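Local coordinates for protein CurH (Lyngbya majuscula, PDB 3KG7) that probably removes water from beta-hydroxyacyl intermediates as the dehydratase domain of the CurH polyketide synthase module in curacin biosynthesis, at residues Leu59-Phe73 and Pro228-Thr240. Sequence-based numbering, arbitrary orientation.
Sequences LAAVGVPAAVEDINF and PWRVKEMTLSHPT
The F73 ring presents an edge to the backbone of P228-W229, with W229 N in its plane and P228 O near it, 3.4 Å from CD2. CE2 meets P228 CB at 3.7 Å, and CZ reaches V231 CG2 obliquely. With chi1 at -42°, CG stands anti to the carbonyl carbon, which sets the ring against 228-231. A serine in its place would probably leave P228 and V231 without their aromatic neighbour and open a gap beside them. W229 CH2 lies over the centre of one face of the R230 guanidinium, and K284 makes a cation-pi contact with the W229 indole.

Between the strands, V68 N binds M234 O and M234 N binds V68 O, both at 2.8 Å; A66 with L236 and I71 with V231 pair in the same way, by two backbone hydrogen bonds. Both strands turn a corner, at D70 and K232, where D70 N still binds K232 O. One side carries V68, I71, V231, M234 and L236: I71 CD1 packs on V231 CB at 3.9 Å, and L59 CD1 from helix 52-62 meets the selenium of M234.

On the other, E69 OE2 and E233 OE1 stand 3.0 Å apart, their carboxylate planes at 33°. K100 forms a salt bridge to E69 OE1, which would probably temper the like charges of the two glutamates. Backbone bonding and an apolar face thus join strands 66-73 and 225-236, one from each hotdog-family region, consistent with the seam of a double hotdog.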
loop_
_atom_site.group_PDB
_atom_site.type_symbol
_atom_site.label_atom_id
_atom_site.label_comp_id
_atom_site.label_asym_id
_atom_site.label_seq_id
_atom_site.Cartn_x
_atom_site.Cartn_y
_atom_site.Cartn_z
ATOM N N LEU C 59 -13.175 -8.016 -10.424
ATOM C CA LEU C 59 -12.973 -8.896 -11.561
ATOM C C LEU C 59 -11.748 -8.476 -12.361
ATOM O O LEU C 59 -11.034 -9.326 -12.876
ATOM C CB LEU C 59 -14.207 -8.942 -12.453
ATOM C CG LEU C 59 -15.497 -9.524 -11.892
ATOM C CD1 LEU C 59 -16.658 -9.046 -12.744
ATOM C CD2 LEU C 59 -15.441 -11.043 -11.855
ATOM N N ALA C 60 -11.494 -7.172 -12.433
ATOM C CA ALA C 60 -10.300 -6.678 -13.106
ATOM C C ALA C 60 -9.029 -7.010 -12.329
ATOM O O ALA C 60 -7.975 -7.223 -12.931
ATOM C CB ALA C 60 -10.403 -5.187 -13.371
ATOM N N ALA C 61 -9.130 -7.087 -11.002
ATOM C CA ALA C 61 -7.972 -7.394 -10.163
ATOM C C ALA C 61 -7.558 -8.872 -10.211
ATOM O O ALA C 61 -6.367 -9.201 -10.270
ATOM C CB ALA C 61 -8.220 -6.962 -8.734
ATOM N N VAL C 62 -8.541 -9.760 -10.189
ATOM C CA VAL C 62 -8.264 -11.198 -10.105
ATOM C C VAL C 62 -8.285 -11.897 -11.465
ATOM O O VAL C 62 -7.730 -12.991 -11.598
ATOM C CB VAL C 62 -9.254 -11.938 -9.156
ATOM C CG1 VAL C 62 -9.296 -11.267 -7.788
ATOM C CG2 VAL C 62 -10.656 -12.008 -9.767
ATOM N N GLY C 63 -8.928 -11.274 -12.456
ATOM C CA GLY C 63 -9.062 -11.864 -13.785
ATOM C C GLY C 63 -10.191 -12.879 -13.864
ATOM O O GLY C 63 -10.622 -13.429 -12.844
ATOM N N VAL C 64 -10.682 -13.122 -15.075
ATOM C CA VAL C 64 -11.746 -14.106 -15.311
ATOM C C VAL C 64 -11.152 -15.343 -15.963
ATOM O O VAL C 64 -10.095 -15.242 -16.578
ATOM C CB VAL C 64 -12.890 -13.539 -16.191
ATOM C CG1 VAL C 64 -13.646 -12.481 -15.427
ATOM C CG2 VAL C 64 -12.355 -12.987 -17.521
ATOM N N PRO C 65 -11.810 -16.515 -15.828
ATOM C CA PRO C 65 -13.085 -16.749 -15.134
ATOM C C PRO C 65 -12.958 -16.601 -13.619
ATOM O O PRO C 65 -11.924 -16.944 -13.037
ATOM C CB PRO C 65 -13.442 -18.192 -15.503
ATOM C CG PRO C 65 -12.487 -18.586 -16.602
ATOM C CD PRO C 65 -11.263 -17.767 -16.385
ATOM N N ALA C 66 -14.009 -16.071 -13.003
ATOM C CA ALA C 66 -14.041 -15.793 -11.577
ATOM C C ALA C 66 -15.477 -15.743 -11.110
ATOM O O ALA C 66 -16.403 -15.573 -11.905
ATOM C CB ALA C 66 -13.363 -14.466 -11.266
ATOM N N ALA C 67 -15.646 -15.888 -9.804
ATOM C CA ALA C 67 -16.943 -15.827 -9.159
ATOM C C ALA C 67 -16.822 -14.945 -7.928
ATOM O O ALA C 67 -15.873 -15.067 -7.158
ATOM C CB ALA C 67 -17.394 -17.213 -8.774
ATOM N N VAL C 68 -17.772 -14.034 -7.754
ATOM C CA VAL C 68 -17.735 -13.109 -6.617
ATOM C C VAL C 68 -18.999 -13.264 -5.807
ATOM O O VAL C 68 -20.101 -13.204 -6.352
ATOM C CB VAL C 68 -17.563 -11.646 -7.057
ATOM C CG1 VAL C 68 -17.241 -10.785 -5.858
ATOM C CG2 VAL C 68 -16.436 -11.522 -8.080
ATOM N N GLU C 69 -18.845 -13.484 -4.508
ATOM C CA GLU C 69 -20.001 -13.792 -3.673
ATOM C C GLU C 69 -20.134 -12.892 -2.449
ATOM O O GLU C 69 -19.180 -12.221 -2.057
ATOM C CB GLU C 69 -20.036 -15.283 -3.298
ATOM C CG GLU C 69 -18.714 -15.877 -2.843
ATOM C CD GLU C 69 -18.681 -17.396 -2.978
ATOM O OE1 GLU C 69 -18.241 -18.074 -2.021
ATOM O OE2 GLU C 69 -19.095 -17.917 -4.040
ATOM N N ASP C 70 -21.336 -12.888 -1.868
ATOM C CA ASP C 70 -21.691 -12.055 -0.703
ATOM C C ASP C 70 -21.274 -10.595 -0.877
ATOM O O ASP C 70 -20.494 -10.051 -0.086
ATOM C CB ASP C 70 -21.116 -12.632 0.591
ATOM C CG ASP C 70 -21.507 -14.079 0.802
ATOM O OD1 ASP C 70 -20.831 -14.973 0.240
ATOM O OD2 ASP C 70 -22.491 -14.317 1.537
ATOM N N ILE C 71 -21.800 -9.982 -1.932
ATOM C CA ILE C 71 -21.490 -8.605 -2.275
ATOM C C ILE C 71 -22.456 -7.690 -1.545
ATOM O O ILE C 71 -23.669 -7.896 -1.603
ATOM C CB ILE C 71 -21.592 -8.356 -3.800
ATOM C CG1 ILE C 71 -20.662 -9.308 -4.571
ATOM C CG2 ILE C 71 -21.259 -6.893 -4.124
ATOM C CD1 ILE C 71 -21.075 -9.554 -6.016
ATOM N N ASN C 72 -21.911 -6.704 -0.837
ATOM C CA ASN C 72 -22.727 -5.670 -0.193
ATOM C C ASN C 72 -22.275 -4.260 -0.544
ATOM O O ASN C 72 -21.071 -3.976 -0.648
ATOM C CB ASN C 72 -22.731 -5.821 1.326
ATOM C CG ASN C 72 -23.014 -7.236 1.774
ATOM O OD1 ASN C 72 -22.175 -8.130 1.602
ATOM N ND2 ASN C 72 -24.187 -7.447 2.368
ATOM N N PHE C 73 -23.248 -3.379 -0.733
ATOM C CA PHE C 73 -22.958 -1.970 -0.932
ATOM C C PHE C 73 -23.431 -1.189 0.277
ATOM O O PHE C 73 -24.576 -1.325 0.718
ATOM C CB PHE C 73 -23.613 -1.434 -2.200
ATOM C CG PHE C 73 -23.518 -2.365 -3.361
ATOM C CD1 PHE C 73 -22.280 -2.699 -3.904
ATOM C CD2 PHE C 73 -24.671 -2.918 -3.917
ATOM C CE1 PHE C 73 -22.191 -3.576 -4.976
ATOM C CE2 PHE C 73 -24.590 -3.802 -5.002
ATOM C CZ PHE C 73 -23.349 -4.127 -5.532
ATOM N N PRO C 228 -29.079 -0.307 -5.417
ATOM C CA PRO C 228 -28.493 -1.629 -5.223
ATOM C C PRO C 228 -27.977 -1.787 -3.797
ATOM O O PRO C 228 -27.309 -0.898 -3.274
ATOM C CB PRO C 228 -27.337 -1.646 -6.225
ATOM C CG PRO C 228 -27.782 -0.736 -7.315
ATOM C CD PRO C 228 -28.560 0.354 -6.630
ATOM N N TRP C 229 -28.300 -2.915 -3.174
ATOM C CA TRP C 229 -28.001 -3.119 -1.760
ATOM C C TRP C 229 -27.120 -4.341 -1.492
ATOM O O TRP C 229 -26.221 -4.301 -0.647
ATOM C CB TRP C 229 -29.303 -3.195 -0.958
ATOM C CG TRP C 229 -29.103 -3.439 0.507
ATOM C CD1 TRP C 229 -28.254 -2.769 1.347
ATOM C CD2 TRP C 229 -29.777 -4.416 1.311
ATOM N NE1 TRP C 229 -28.353 -3.276 2.621
ATOM C CE2 TRP C 229 -29.280 -4.286 2.628
ATOM C CE3 TRP C 229 -30.748 -5.393 1.046
ATOM C CZ2 TRP C 229 -29.725 -5.098 3.681
ATOM C CZ3 TRP C 229 -31.188 -6.201 2.094
ATOM C CH2 TRP C 229 -30.677 -6.045 3.396
ATOM N N ARG C 230 -27.399 -5.432 -2.196
ATOM C CA ARG C 230 -26.549 -6.615 -2.149
ATOM C C ARG C 230 -26.756 -7.515 -3.364
ATOM O O ARG C 230 -27.802 -7.465 -4.022
ATOM C CB ARG C 230 -26.722 -7.395 -0.831
ATOM C CG ARG C 230 -28.005 -8.198 -0.694
ATOM C CD ARG C 230 -28.003 -9.019 0.593
ATOM N NE ARG C 230 -29.365 -9.369 1.011
ATOM C CZ ARG C 230 -29.691 -9.962 2.160
ATOM N NH1 ARG C 230 -28.763 -10.301 3.050
ATOM N NH2 ARG C 230 -30.962 -10.221 2.420
ATOM N N VAL C 231 -25.734 -8.315 -3.657
ATOM C CA VAL C 231 -25.758 -9.302 -4.733
ATOM C C VAL C 231 -25.240 -10.619 -4.169
ATOM O O VAL C 231 -24.135 -10.669 -3.628
ATOM C CB VAL C 231 -24.864 -8.871 -5.928
ATOM C CG1 VAL C 231 -24.824 -9.961 -7.003
ATOM C CG2 VAL C 231 -25.349 -7.562 -6.522
ATOM N N LYS C 232 -26.036 -11.676 -4.284
ATOM C CA LYS C 232 -25.648 -12.982 -3.766
ATOM C C LYS C 232 -24.391 -13.496 -4.461
ATOM O O LYS C 232 -23.391 -13.767 -3.805
ATOM C CB LYS C 232 -26.805 -13.974 -3.909
ATOM C CG LYS C 232 -26.450 -15.437 -3.630
ATOM C CD LYS C 232 -26.454 -15.781 -2.141
ATOM C CE LYS C 232 -25.995 -17.217 -1.933
ATOM N NZ LYS C 232 -26.330 -17.708 -0.574
ATOM N N GLU C 233 -24.446 -13.607 -5.786
ATOM C CA GLU C 233 -23.321 -14.118 -6.567
ATOM C C GLU C 233 -23.252 -13.444 -7.929
ATOM O O GLU C 233 -24.279 -13.076 -8.509
ATOM C CB GLU C 233 -23.398 -15.652 -6.711
ATOM C CG GLU C 233 -22.361 -16.269 -7.660
ATOM C CD GLU C 233 -21.607 -17.456 -7.055
ATOM O OE1 GLU C 233 -21.479 -17.516 -5.811
ATOM O OE2 GLU C 233 -21.118 -18.320 -7.822
HETATM N N MSE C 234 -22.031 -13.271 -8.421
HETATM C CA MSE C 234 -21.798 -12.786 -9.771
HETATM C C MSE C 234 -20.644 -13.582 -10.372
HETATM O O MSE C 234 -19.548 -13.630 -9.815
HETATM C CB MSE C 234 -21.500 -11.282 -9.774
HETATM C CG MSE C 234 -21.918 -10.563 -11.054
HETATM SE SE MSE C 234 -20.511 -10.450 -12.406
HETATM C CE MSE C 234 -21.551 -10.480 -14.059
ATOM N N THR C 235 -20.908 -14.241 -11.492
ATOM C CA THR C 235 -19.870 -15.004 -12.179
ATOM C C THR C 235 -19.651 -14.454 -13.569
ATOM O O THR C 235 -20.588 -13.967 -14.207
ATOM C CB THR C 235 -20.237 -16.482 -12.332
ATOM O OG1 THR C 235 -21.343 -16.608 -13.238
ATOM C CG2 THR C 235 -20.586 -17.092 -10.981
ATOM N N LEU C 236 -18.415 -14.540 -14.039
ATOM C CA LEU C 236 -18.099 -14.181 -15.408
ATOM C C LEU C 236 -17.001 -15.107 -15.929
ATOM O O LEU C 236 -15.949 -15.242 -15.295
ATOM C CB LEU C 236 -17.684 -12.710 -15.492
ATOM C CG LEU C 236 -17.388 -12.177 -16.896
ATOM C CD1 LEU C 236 -18.633 -12.239 -17.788
ATOM C CD2 LEU C 236 -16.822 -10.772 -16.826
ATOM N N SER C 237 -17.256 -15.749 -17.069
ATOM C CA SER C 237 -16.332 -16.747 -17.619
ATOM C C SER C 237 -15.244 -16.124 -18.480
ATOM O O SER C 237 -14.109 -16.595 -18.475
ATOM C CB SER C 237 -17.066 -17.800 -18.446
ATOM O OG SER C 237 -18.160 -18.331 -17.733
ATOM N N HIS C 238 -15.592 -15.081 -19.234
ATOM C CA HIS C 238 -14.618 -14.383 -20.079
ATOM C C HIS C 238 -15.031 -12.928 -20.313
ATOM O O HIS C 238 -16.133 -12.538 -19.934
ATOM C CB HIS C 238 -14.367 -15.133 -21.402
ATOM C CG HIS C 238 -15.608 -15.456 -22.172
ATOM N ND1 HIS C 238 -16.302 -14.510 -22.893
ATOM C CD2 HIS C 238 -16.269 -16.625 -22.347
ATOM C CE1 HIS C 238 -17.344 -15.080 -23.472
ATOM N NE2 HIS C 238 -17.346 -16.363 -23.157
ATOM N N PRO C 239 -14.144 -12.115 -20.922
ATOM C CA PRO C 239 -14.473 -10.717 -21.140
ATOM C C PRO C 239 -15.722 -10.563 -21.996
ATOM O O PRO C 239 -15.991 -11.414 -22.852
ATOM C CB PRO C 239 -13.259 -10.189 -21.904
ATOM C CG PRO C 239 -12.167 -11.104 -21.553
ATOM C CD PRO C 239 -12.804 -12.439 -21.440
ATOM N N THR C 240 -16.475 -9.489 -21.767
ATOM C CA THR C 240 -17.656 -9.197 -22.584
ATOM C C THR C 240 -17.257 -8.908 -24.029
ATOM O O THR C 240 -16.269 -8.216 -24.274
ATOM C CB THR C 240 -18.471 -7.999 -22.047
ATOM O OG1 THR C 240 -17.680 -6.814 -22.119
ATOM C CG2 THR C 240 -18.871 -8.225 -20.615
#